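Local structure of protelomerase (Agrobacterium tumefaciens, 4F43) at residues Y262-H274 and L302-D314. The protein generates and protects the hairpin ends of a linear chromosome, probably by cutting and rejoining DNA strands. The protein carries 1 engineered substitution. Residues are numbered along the deposited sequence; the frame is centred on the assembly and turned at random.
Sequences YGLRHLYAEVAYH and LSYMTYTLPEDRD. With nucleotides of chain B.
Tyr262 OH and Tyr304 OH share a hydrogen bond of 2.6 Å beside the hairpin DNA. The Tyr304 OH also lies 2.9 Å from O3' of DA13 of chain B, and water 1 links it to Arg265 NH2; the Arg265 guanidinium presents its edge to this hydroxyl, and its NH1 is held by Gly152 O. The Tyr262 backbone N donates to OP1 of DG24 of chain B at 3.1 Å, bringing the residues that lead into helix 263-276 onto the same DNA. Tyr304 CA makes a CH-pi contact over one face of the His266 imidazole, 4.2 Å from its centroid, while the two rings meet obliquely, planes 72° apart; at the imidazole edge, NE2 is 3.4 Å from OP1 of DA13 of chain B. Tyr307, CG beside its backbone N (chi1 -66°), lays its ring edge against the helix, CE2 3.6 Å from Gly263 O; its hydroxyl bonds Glu257. Farther along, Leu309 CD1 touches the His274 ring at CD2 (3.5 Å). Bent at chi2 (81°), the Glu270 chain carries its carboxylate to two waters. Strand 307-308 pairs in parallel with strand 119-120. Tyr304 OH beside O3', its side chain packed on a DNA phosphate, is consistent with the nucleophilic tyrosine of the telomere resolvase catalytic domain, while water 2, donating to Glu270 OE2 and Asp312 OD2, probably eases their mutual repulsion.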
ATOM      1  N   TYR A 262      -2.643  -5.620  -6.184  1.00 13.96           N
ATOM      2  CA  TYR A 262      -1.534  -4.700  -6.423  1.00 28.38           C
ATOM      3  C   TYR A 262      -0.867  -4.926  -7.779  1.00 41.22           C
ATOM      4  O   TYR A 262      -0.144  -4.062  -8.277  1.00 47.12           O
ATOM      5  CB  TYR A 262      -0.503  -4.778  -5.293  1.00 29.79           C
ATOM      6  CG  TYR A 262       0.230  -3.475  -5.053  1.00 29.29           C
ATOM      7  CD1 TYR A 262      -0.279  -2.522  -4.180  1.00 22.08           C
ATOM      8  CD2 TYR A 262       1.424  -3.196  -5.704  1.00 35.67           C
ATOM      9  CE1 TYR A 262       0.385  -1.327  -3.958  1.00 23.11           C
ATOM     10  CE2 TYR A 262       2.095  -2.004  -5.489  1.00 29.01           C
ATOM     11  CZ  TYR A 262       1.571  -1.074  -4.616  1.00 24.98           C
ATOM     12  OH  TYR A 262       2.235   0.111  -4.398  1.00 30.98           O
ATOM     13  N   GLY A 263      -1.117  -6.086  -8.376  1.00 39.43           N
ATOM     14  CA  GLY A 263      -0.594  -6.389  -9.696  1.00 29.12           C
ATOM     15  C   GLY A 263      -1.173  -5.465 -10.751  1.00 20.94           C
ATOM     16  O   GLY A 263      -0.541  -5.193 -11.774  1.00 20.24           O
ATOM     17  N   LEU A 264      -2.383  -4.976 -10.493  1.00 25.82           N
ATOM     18  CA  LEU A 264      -3.060  -4.058 -11.401  1.00 22.62           C
ATOM     19  C   LEU A 264      -2.336  -2.717 -11.475  1.00 31.18           C
ATOM     20  O   LEU A 264      -2.430  -2.007 -12.472  1.00 31.43           O
ATOM     21  CB  LEU A 264      -4.509  -3.848 -10.955  1.00 16.34           C
ATOM     22  CG  LEU A 264      -5.388  -5.098 -10.896  1.00 19.01           C
ATOM     23  CD1 LEU A 264      -6.763  -4.761 -10.341  1.00 18.94           C
ATOM     24  CD2 LEU A 264      -5.505  -5.730 -12.272  1.00 18.24           C
ATOM     25  N   ARG A 265      -1.620  -2.378 -10.408  1.00 22.92           N
ATOM     26  CA  ARG A 265      -0.842  -1.146 -10.354  1.00 26.28           C
ATOM     27  C   ARG A 265       0.413  -1.286 -11.213  1.00 28.86           C
ATOM     28  O   ARG A 265       0.779  -0.373 -11.962  1.00 37.27           O
ATOM     29  CB  ARG A 265      -0.475  -0.823  -8.903  1.00 29.43           C
ATOM     30  CG  ARG A 265       0.094   0.567  -8.676  1.00 31.51           C
ATOM     31  CD  ARG A 265      -0.102   0.988  -7.225  1.00 32.49           C
ATOM     32  NE  ARG A 265       0.772   2.090  -6.832  1.00 31.88           N
ATOM     33  CZ  ARG A 265       0.463   3.376  -6.962  1.00 22.98           C
ATOM     34  NH1 ARG A 265      -0.702   3.734  -7.483  1.00 16.73           N
ATOM     35  NH2 ARG A 265       1.327   4.306  -6.572  1.00 19.37           N
ATOM     36  N   HIS A 266       1.062  -2.441 -11.101  1.00 19.49           N
ATOM     37  CA  HIS A 266       2.210  -2.774 -11.935  1.00 29.82           C
ATOM     38  C   HIS A 266       1.820  -2.753 -13.409  1.00 37.95           C
ATOM     39  O   HIS A 266       2.482  -2.112 -14.233  1.00 48.29           O
ATOM     40  CB  HIS A 266       2.747  -4.162 -11.572  1.00 33.23           C
ATOM     41  CG  HIS A 266       3.359  -4.240 -10.207  1.00 27.79           C
ATOM     42  ND1 HIS A 266       4.108  -5.319  -9.793  1.00 27.25           N
ATOM     43  CD2 HIS A 266       3.333  -3.377  -9.165  1.00 29.67           C
ATOM     44  CE1 HIS A 266       4.521  -5.117  -8.554  1.00 33.40           C
ATOM     45  NE2 HIS A 266       4.064  -3.947  -8.149  1.00 31.62           N
ATOM     46  N   LEU A 267       0.739  -3.459 -13.731  1.00 28.18           N
ATOM     47  CA  LEU A 267       0.239  -3.521 -15.098  1.00 22.01           C
ATOM     48  C   LEU A 267      -0.153  -2.134 -15.601  1.00 20.71           C
ATOM     49  O   LEU A 267       0.054  -1.805 -16.769  1.00 42.58           O
ATOM     50  CB  LEU A 267      -0.954  -4.475 -15.189  1.00 18.36           C
ATOM     51  CG  LEU A 267      -1.517  -4.719 -16.590  1.00 20.35           C
ATOM     52  CD1 LEU A 267      -0.439  -5.278 -17.508  1.00 14.33           C
ATOM     53  CD2 LEU A 267      -2.716  -5.652 -16.532  1.00 15.50           C
ATOM     54  N   TYR A 268      -0.720  -1.328 -14.711  1.00 20.71           N
ATOM     55  CA  TYR A 268      -1.050   0.057 -15.024  1.00 21.71           C
ATOM     56  C   TYR A 268       0.205   0.820 -15.438  1.00 33.57           C
ATOM     57  O   TYR A 268       0.214   1.517 -16.460  1.00 48.42           O
ATOM     58  CB  TYR A 268      -1.712   0.723 -13.815  1.00 20.83           C
ATOM     59  CG  TYR A 268      -1.801   2.228 -13.893  1.00 20.76           C
ATOM     60  CD1 TYR A 268      -2.684   2.848 -14.767  1.00 21.58           C
ATOM     61  CD2 TYR A 268      -1.014   3.029 -13.078  1.00 27.16           C
ATOM     62  CE1 TYR A 268      -2.770   4.225 -14.833  1.00 22.17           C
ATOM     63  CE2 TYR A 268      -1.097   4.403 -13.134  1.00 25.63           C
ATOM     64  CZ  TYR A 268      -1.972   4.996 -14.014  1.00 22.18           C
ATOM     65  OH  TYR A 268      -2.050   6.367 -14.071  1.00 20.91           O
ATOM     66  N   ALA A 269       1.263   0.668 -14.645  1.00 34.76           N
ATOM     67  CA  ALA A 269       2.548   1.292 -14.946  1.00 29.42           C
ATOM     68  C   ALA A 269       3.076   0.871 -16.316  1.00 21.29           C
ATOM     69  O   ALA A 269       3.374   1.715 -17.170  1.00 25.24           O
ATOM     70  CB  ALA A 269       3.561   0.967 -13.863  1.00 33.49           C
ATOM     71  N   GLU A 270       3.173  -0.440 -16.518  1.00 16.19           N
ATOM     72  CA  GLU A 270       3.707  -1.000 -17.755  1.00 19.85           C
ATOM     73  C   GLU A 270       2.934  -0.531 -18.987  1.00 15.22           C
ATOM     74  O   GLU A 270       3.527  -0.089 -19.974  1.00 13.34           O
ATOM     75  CB  GLU A 270       3.689  -2.528 -17.685  1.00 20.82           C
ATOM     76  CG  GLU A 270       4.574  -3.215 -18.710  1.00 29.95           C
ATOM     77  CD  GLU A 270       6.029  -3.264 -18.281  1.00 39.44           C
ATOM     78  OE1 GLU A 270       6.351  -2.730 -17.199  1.00 37.93           O
ATOM     79  OE2 GLU A 270       6.851  -3.842 -19.022  1.00 55.71           O
ATOM     80  N   VAL A 271       1.610  -0.626 -18.920  1.00 24.45           N
ATOM     81  CA  VAL A 271       0.755  -0.265 -20.047  1.00 28.57           C
ATOM     82  C   VAL A 271       0.778   1.235 -20.340  1.00 26.40           C
ATOM     83  O   VAL A 271       0.933   1.643 -21.493  1.00 28.93           O
ATOM     84  CB  VAL A 271      -0.699  -0.734 -19.831  1.00 30.11           C
ATOM     85  CG1 VAL A 271      -1.609  -0.169 -20.912  1.00 24.13           C
ATOM     86  CG2 VAL A 271      -0.768  -2.253 -19.814  1.00 30.07           C
ATOM     87  N   ALA A 272       0.633   2.054 -19.301  1.00 22.13           N
ATOM     88  CA  ALA A 272       0.625   3.500 -19.501  1.00 15.04           C
ATOM     89  C   ALA A 272       1.982   4.012 -19.974  1.00 18.73           C
ATOM     90  O   ALA A 272       2.058   5.023 -20.674  1.00 26.09           O
ATOM     91  CB  ALA A 272       0.181   4.220 -18.248  1.00 17.71           C
ATOM     92  N   TYR A 273       3.052   3.318 -19.593  1.00 24.39           N
ATOM     93  CA  TYR A 273       4.358   3.619 -20.167  1.00 20.32           C
ATOM     94  C   TYR A 273       4.376   3.204 -21.633  1.00 31.10           C
ATOM     95  O   TYR A 273       4.929   3.900 -22.482  1.00 32.85           O
ATOM     96  CB  TYR A 273       5.486   2.911 -19.414  1.00 11.23           C
ATOM     97  CG  TYR A 273       6.832   3.076 -20.085  1.00 14.52           C
ATOM     98  CD1 TYR A 273       7.598   4.216 -19.876  1.00 18.03           C
ATOM     99  CD2 TYR A 273       7.332   2.097 -20.936  1.00 18.04           C
ATOM    100  CE1 TYR A 273       8.825   4.375 -20.493  1.00 20.33           C
ATOM    101  CE2 TYR A 273       8.556   2.247 -21.555  1.00 16.55           C
ATOM    102  CZ  TYR A 273       9.299   3.386 -21.330  1.00 17.19           C
ATOM    103  OH  TYR A 273      10.521   3.537 -21.946  1.00 16.10           O
ATOM    104  N   HIS A 274       3.764   2.060 -21.920  1.00 29.15           N
ATOM    105  CA  HIS A 274       3.739   1.523 -23.276  1.00 30.09           C
ATOM    106  C   HIS A 274       2.952   2.419 -24.232  1.00 31.46           C
ATOM    107  O   HIS A 274       3.185   2.403 -25.440  1.00 32.99           O
ATOM    108  CB  HIS A 274       3.139   0.115 -23.271  1.00 45.89           C
ATOM    109  CG  HIS A 274       3.224  -0.585 -24.592  1.00 55.78           C
ATOM    110  ND1 HIS A 274       2.296  -0.400 -25.595  1.00 62.34           N
ATOM    111  CD2 HIS A 274       4.123  -1.476 -25.071  1.00 57.03           C
ATOM    112  CE1 HIS A 274       2.623  -1.144 -26.637  1.00 60.86           C
ATOM    113  NE2 HIS A 274       3.727  -1.808 -26.345  1.00 59.63           N
ATOM    114  N   LEU A 302      11.854   0.540  -9.285  1.00 12.44           N
ATOM    115  CA  LEU A 302      12.445  -0.762  -9.579  0.78  8.40           C
ATOM    116  C   LEU A 302      11.556  -1.904  -9.098  1.00 19.65           C
ATOM    117  O   LEU A 302      11.615  -3.014  -9.629  1.00 26.90           O
ATOM    118  CB  LEU A 302      13.831  -0.879  -8.941  0.78 10.46           C
ATOM    119  CG  LEU A 302      14.889   0.132  -9.387  0.78  9.07           C
ATOM    120  CD1 LEU A 302      16.184  -0.084  -8.622  0.78  6.92           C
ATOM    121  CD2 LEU A 302      15.125   0.032 -10.886  0.78  9.03           C
ATOM    122  N   SER A 303      10.736  -1.627  -8.089  1.00 23.94           N
ATOM    123  CA  SER A 303       9.848  -2.634  -7.522  1.00 25.49           C
ATOM    124  C   SER A 303       8.584  -2.817  -8.361  1.00 26.37           C
ATOM    125  O   SER A 303       7.813  -3.749  -8.135  1.00 22.58           O
ATOM    126  CB  SER A 303       9.468  -2.266  -6.085  1.00 24.83           C
ATOM    127  OG  SER A 303      10.617  -2.151  -5.262  1.00 22.39           O
ATOM    128  N   TYR A 304       8.373  -1.929  -9.330  1.00 26.82           N
ATOM    129  CA  TYR A 304       7.158  -1.970 -10.142  1.00 22.23           C
ATOM    130  C   TYR A 304       7.385  -2.580 -11.522  1.00 21.42           C
ATOM    131  O   TYR A 304       6.465  -2.647 -12.336  1.00 25.54           O
ATOM    132  CB  TYR A 304       6.555  -0.570 -10.282  1.00 19.89           C
ATOM    133  CG  TYR A 304       5.943  -0.040  -9.008  1.00 25.53           C
ATOM    134  CD1 TYR A 304       4.612  -0.288  -8.702  1.00 29.79           C
ATOM    135  CD2 TYR A 304       6.695   0.707  -8.111  1.00 27.80           C
ATOM    136  CE1 TYR A 304       4.046   0.191  -7.538  1.00 32.92           C
ATOM    137  CE2 TYR A 304       6.138   1.192  -6.943  1.00 28.94           C
ATOM    138  CZ  TYR A 304       4.814   0.932  -6.661  1.00 32.52           C
ATOM    139  OH  TYR A 304       4.258   1.414  -5.497  1.00 28.59           O
ATOM    140  N   MET A 305       8.609  -3.022 -11.782  1.00 15.99           N
ATOM    141  CA  MET A 305       8.945  -3.595 -13.079  1.00 29.02           C
ATOM    142  C   MET A 305       9.158  -5.104 -12.971  1.00 27.58           C
ATOM    143  O   MET A 305      10.258  -5.571 -12.682  1.00 18.19           O
ATOM    144  CB  MET A 305      10.181  -2.906 -13.659  1.00 24.94           C
ATOM    145  CG  MET A 305      10.216  -1.409 -13.393  1.00 21.10           C
ATOM    146  SD  MET A 305      11.242  -0.475 -14.542  1.00 10.86           S
ATOM    147  CE  MET A 305      12.829  -1.268 -14.325  1.00  8.41           C
ATOM    148  N   THR A 306       8.088  -5.857 -13.203  1.00 26.36           N
ATOM    149  CA  THR A 306       8.124  -7.309 -13.078  1.00 31.85           C
ATOM    150  C   THR A 306       7.395  -8.000 -14.228  1.00 35.85           C
ATOM    151  O   THR A 306       7.497  -9.215 -14.396  1.00 37.24           O
ATOM    152  CB  THR A 306       7.491  -7.765 -11.756  1.00 40.25           C
ATOM    153  OG1 THR A 306       7.402  -9.195 -11.737  1.00 59.17           O
ATOM    154  CG2 THR A 306       6.098  -7.180 -11.613  1.00 21.39           C
ATOM    155  N   TYR A 307       6.655  -7.222 -15.012  1.00 33.39           N
ATOM    156  CA  TYR A 307       5.914  -7.760 -16.147  1.00 20.66           C
ATOM    157  C   TYR A 307       6.559  -7.365 -17.467  1.00 25.24           C
ATOM    158  O   TYR A 307       7.301  -6.387 -17.540  1.00 27.02           O
ATOM    159  CB  TYR A 307       4.466  -7.262 -16.132  1.00 21.54           C
ATOM    160  CG  TYR A 307       3.643  -7.753 -14.966  1.00 21.29           C
ATOM    161  CD1 TYR A 307       3.838  -9.023 -14.432  1.00 19.49           C
ATOM    162  CD2 TYR A 307       2.666  -6.946 -14.400  1.00 27.69           C
ATOM    163  CE1 TYR A 307       3.081  -9.471 -13.365  1.00 25.36           C
ATOM    164  CE2 TYR A 307       1.906  -7.383 -13.335  1.00 29.88           C
ATOM    165  CZ  TYR A 307       2.117  -8.647 -12.821  1.00 29.58           C
ATOM    166  OH  TYR A 307       1.362  -9.088 -11.759  1.00 32.47           O
ATOM    167  N   THR A 308       6.274  -8.134 -18.512  1.00 31.09           N
ATOM    168  CA  THR A 308       6.683  -7.768 -19.861  1.00 37.10           C
ATOM    169  C   THR A 308       5.526  -7.958 -20.839  1.00 42.06           C
ATOM    170  O   THR A 308       4.872  -9.003 -20.859  1.00 43.54           O
ATOM    171  CB  THR A 308       7.943  -8.538 -20.332  1.00 26.17           C
ATOM    172  OG1 THR A 308       8.255  -8.170 -21.682  1.00 26.86           O
ATOM    173  CG2 THR A 308       7.734 -10.045 -20.254  1.00 23.65           C
ATOM    174  N   LEU A 309       5.263  -6.928 -21.636  1.00 49.47           N
ATOM    175  CA  LEU A 309       4.143  -6.954 -22.567  1.00 41.97           C
ATOM    176  C   LEU A 309       4.421  -7.849 -23.772  1.00 52.19           C
ATOM    177  O   LEU A 309       5.535  -7.856 -24.299  1.00 60.01           O
ATOM    178  CB  LEU A 309       3.773  -5.534 -23.010  1.00 34.67           C
ATOM    179  CG  LEU A 309       3.169  -4.651 -21.916  1.00 33.57           C
ATOM    180  CD1 LEU A 309       2.593  -3.378 -22.511  1.00 33.72           C
ATOM    181  CD2 LEU A 309       2.108  -5.406 -21.131  1.00 33.48           C
ATOM    182  N   PRO A 310       3.400  -8.608 -24.204  1.00 51.29           N
ATOM    183  CA  PRO A 310       3.481  -9.594 -25.289  1.00 50.89           C
ATOM    184  C   PRO A 310       4.065  -9.021 -26.576  1.00 51.46           C
ATOM    185  O   PRO A 310       4.850  -9.696 -27.238  1.00 55.67           O
ATOM    186  CB  PRO A 310       2.018  -9.979 -25.518  1.00 52.56           C
ATOM    187  CG  PRO A 310       1.356  -9.724 -24.222  1.00 55.74           C
ATOM    188  CD  PRO A 310       2.045  -8.536 -23.630  1.00 53.47           C
ATOM    189  N   GLU A 311       3.677  -7.798 -26.923  1.00 45.97           N
ATOM    190  CA  GLU A 311       4.172  -7.158 -28.138  1.00 43.86           C
ATOM    191  C   GLU A 311       5.665  -6.852 -28.054  1.00 48.14           C
ATOM    192  O   GLU A 311       6.394  -7.006 -29.036  1.00 51.57           O
ATOM    193  CB  GLU A 311       3.378  -5.886 -28.450  1.00 44.44           C
ATOM    194  CG  GLU A 311       2.931  -5.103 -27.227  1.00 52.57           C
ATOM    195  CD  GLU A 311       1.437  -5.216 -26.982  1.00 55.94           C
ATOM    196  OE1 GLU A 311       0.914  -6.350 -26.989  1.00 49.13           O
ATOM    197  OE2 GLU A 311       0.782  -4.168 -26.793  1.00 61.10           O
ATOM    198  N   ASP A 312       6.114  -6.418 -26.881  1.00 49.16           N
ATOM    199  CA  ASP A 312       7.531  -6.167 -26.653  1.00 48.51           C
ATOM    200  C   ASP A 312       8.309  -7.471 -26.758  1.00 47.47           C
ATOM    201  O   ASP A 312       9.362  -7.529 -27.393  1.00 56.59           O
ATOM    202  CB  ASP A 312       7.754  -5.530 -25.281  1.00 48.55           C
ATOM    203  CG  ASP A 312       7.021  -4.212 -25.123  1.00 53.26           C
ATOM    204  OD1 ASP A 312       6.696  -3.584 -26.152  1.00 55.15           O
ATOM    205  OD2 ASP A 312       6.771  -3.804 -23.968  1.00 54.66           O
ATOM    206  N   ARG A 313       7.771  -8.514 -26.133  1.00 45.05           N
ATOM    207  CA  ARG A 313       8.343  -9.852 -26.198  1.00 50.58           C
ATOM    208  C   ARG A 313       8.447 -10.307 -27.649  1.00 58.65           C
ATOM    209  O   ARG A 313       9.395 -10.993 -28.027  1.00 56.20           O
ATOM    210  CB  ARG A 313       7.482 -10.830 -25.389  1.00 50.07           C
ATOM    211  CG  ARG A 313       8.076 -12.223 -25.180  1.00 58.26           C
ATOM    212  CD  ARG A 313       7.692 -13.185 -26.299  1.00 66.64           C
ATOM    213  NE  ARG A 313       6.313 -12.987 -26.742  1.00 69.11           N
ATOM    214  CZ  ARG A 313       5.269 -13.663 -26.272  1.00 72.62           C
ATOM    215  NH1 ARG A 313       5.440 -14.592 -25.343  1.00 78.84           N
ATOM    216  NH2 ARG A 313       4.052 -13.412 -26.736  1.00 69.26           N
ATOM    217  N   ASP A 314       7.467  -9.918 -28.456  1.00 63.95           N
ATOM    218  CA  ASP A 314       7.441 -10.283 -29.866  1.00 66.38           C
ATOM    219  C   ASP A 314       8.517  -9.555 -30.666  1.00 72.95           C
ATOM    220  O   ASP A 314       9.385 -10.190 -31.265  1.00 84.38           O
ATOM    221  CB  ASP A 314       6.060 -10.013 -30.471  1.00 55.79           C
ATOM    222  CG  ASP A 314       5.026 -11.032 -30.035  1.00 53.12           C
ATOM    223  OD1 ASP A 314       5.418 -12.157 -29.661  1.00 54.87           O
ATOM    224  OD2 ASP A 314       3.819 -10.711 -30.070  1.00 49.91           O
TER
ATOM    225  P    DA B  13       5.894  -4.929  -4.130  1.00 35.61           P
ATOM    226  OP1  DA B  13       4.721  -5.008  -5.029  1.00 35.03           O
ATOM    227  OP2  DA B  13       7.200  -5.464  -4.570  1.00 47.14           O
ATOM    228  O5'  DA B  13       6.106  -3.402  -3.712  1.00 31.00           O
ATOM    229  C5'  DA B  13       5.068  -2.705  -3.036  1.00 30.32           C
ATOM    230  C4'  DA B  13       5.501  -1.286  -2.715  1.00 29.56           C
ATOM    231  O4'  DA B  13       5.977  -1.227  -1.347  1.00 28.71           O
ATOM    232  C3'  DA B  13       6.638  -0.751  -3.578  1.00 29.82           C
ATOM    233  O3'  DA B  13       6.442   0.635  -3.819  1.00 30.03           O
ATOM    234  C2'  DA B  13       7.868  -0.992  -2.710  1.00 29.13           C
ATOM    235  C1'  DA B  13       7.294  -0.713  -1.327  1.00 28.43           C
ATOM    236  N9   DA B  13       8.014  -1.356  -0.234  1.00 28.26           N
ATOM    237  C8   DA B  13       8.781  -2.486  -0.284  1.00 28.81           C
ATOM    238  N7   DA B  13       9.303  -2.819   0.873  1.00 29.04           N
ATOM    239  C5   DA B  13       8.847  -1.840   1.742  1.00 28.59           C
ATOM    240  C6   DA B  13       9.037  -1.616   3.120  1.00 29.06           C
ATOM    241  N6   DA B  13       9.778  -2.397   3.916  1.00 30.03           N
ATOM    242  N1   DA B  13       8.431  -0.541   3.660  1.00 30.41           N
ATOM    243  C2   DA B  13       7.689   0.254   2.884  1.00 28.66           C
ATOM    244  N3   DA B  13       7.435   0.144   1.583  1.00 30.14           N
ATOM    245  C4   DA B  13       8.050  -0.932   1.071  1.00 28.15           C
ATOM    246  P    DT B  23      -3.261  -0.662   0.718  1.00 23.63           P
ATOM    247  OP1  DT B  23      -3.792  -0.126  -0.555  1.00 41.29           O
ATOM    248  OP2  DT B  23      -4.162  -0.845   1.875  1.00 25.83           O
ATOM    249  O5'  DT B  23      -2.553  -2.065   0.421  1.00 23.10           O
ATOM    250  C5'  DT B  23      -1.663  -2.194  -0.683  1.00 22.77           C
ATOM    251  C4'  DT B  23      -1.036  -3.577  -0.711  1.00 24.15           C
ATOM    252  O4'  DT B  23      -0.372  -3.827   0.555  1.00 22.88           O
ATOM    253  C3'  DT B  23      -2.013  -4.735  -0.904  1.00 22.71           C
ATOM    254  O3'  DT B  23      -1.454  -5.690  -1.801  1.00 22.77           O
ATOM    255  C2'  DT B  23      -2.154  -5.314   0.498  1.00 23.01           C
ATOM    256  C1'  DT B  23      -0.731  -5.118   1.000  1.00 23.11           C
ATOM    257  N1   DT B  23      -0.579  -5.200   2.481  1.00 23.70           N
ATOM    258  C2   DT B  23       0.175  -6.224   3.003  1.00 28.17           C
ATOM    259  O2   DT B  23       0.722  -7.065   2.315  1.00 32.56           O
ATOM    260  N3   DT B  23       0.268  -6.227   4.367  1.00 25.08           N
ATOM    261  C4   DT B  23      -0.302  -5.334   5.251  1.00 31.55           C
ATOM    262  O4   DT B  23      -0.148  -5.438   6.467  1.00 28.46           O
ATOM    263  C5   DT B  23      -1.080  -4.284   4.641  1.00 31.78           C
ATOM    264  C7   DT B  23      -1.753  -3.247   5.490  1.00 25.59           C
ATOM    265  C6   DT B  23      -1.179  -4.269   3.304  1.00 24.14           C
ATOM    266  P    DG B  24      -2.312  -6.967  -2.267  1.00 31.55           P
ATOM    267  OP1  DG B  24      -1.905  -7.312  -3.648  1.00 41.15           O
ATOM    268  OP2  DG B  24      -3.734  -6.699  -1.956  1.00 31.86           O
ATOM    269  O5'  DG B  24      -1.811  -8.132  -1.294  1.00 34.02           O
ATOM    270  C5'  DG B  24      -0.520  -8.698  -1.485  1.00 31.00           C
ATOM    271  C4'  DG B  24      -0.288  -9.862  -0.536  1.00 30.98           C
ATOM    272  O4'  DG B  24      -0.277  -9.386   0.835  1.00 33.78           O
ATOM    273  C3'  DG B  24      -1.343 -10.968  -0.581  1.00 31.10           C
ATOM    274  O3'  DG B  24      -0.690 -12.231  -0.540  1.00 31.65           O
ATOM    275  C2'  DG B  24      -2.155 -10.726   0.688  1.00 31.10           C
ATOM    276  C1'  DG B  24      -1.027 -10.298   1.610  1.00 31.88           C
ATOM    277  N9   DG B  24      -1.455  -9.669   2.858  1.00 31.73           N
ATOM    278  C8   DG B  24      -2.165  -8.505   3.036  1.00 31.94           C
ATOM    279  N7   DG B  24      -2.382  -8.220   4.294  1.00 32.90           N
ATOM    280  C5   DG B  24      -1.777  -9.258   4.993  1.00 34.54           C
ATOM    281  C6   DG B  24      -1.675  -9.506   6.385  1.00 38.93           C
ATOM    282  O6   DG B  24      -2.115  -8.831   7.328  1.00 35.94           O
ATOM    283  N1   DG B  24      -0.971 -10.682   6.648  1.00 40.53           N
ATOM    284  C2   DG B  24      -0.438 -11.510   5.688  1.00 40.60           C
ATOM    285  N2   DG B  24       0.207 -12.600   6.121  1.00 43.87           N
ATOM    286  N3   DG B  24      -0.526 -11.290   4.387  1.00 40.54           N
ATOM    287  C4   DG B  24      -1.205 -10.152   4.118  1.00 38.62           C
TER
HETATM  288  O   HOH W   1       4.007   3.910  -5.348  1.00 19.29           O
HETATM  289  O   HOH W   2       7.531  -5.044 -21.458  1.00 18.76           O
HETATM  290  O   HOH W   3       5.380  -4.169 -15.370  1.00 23.18           O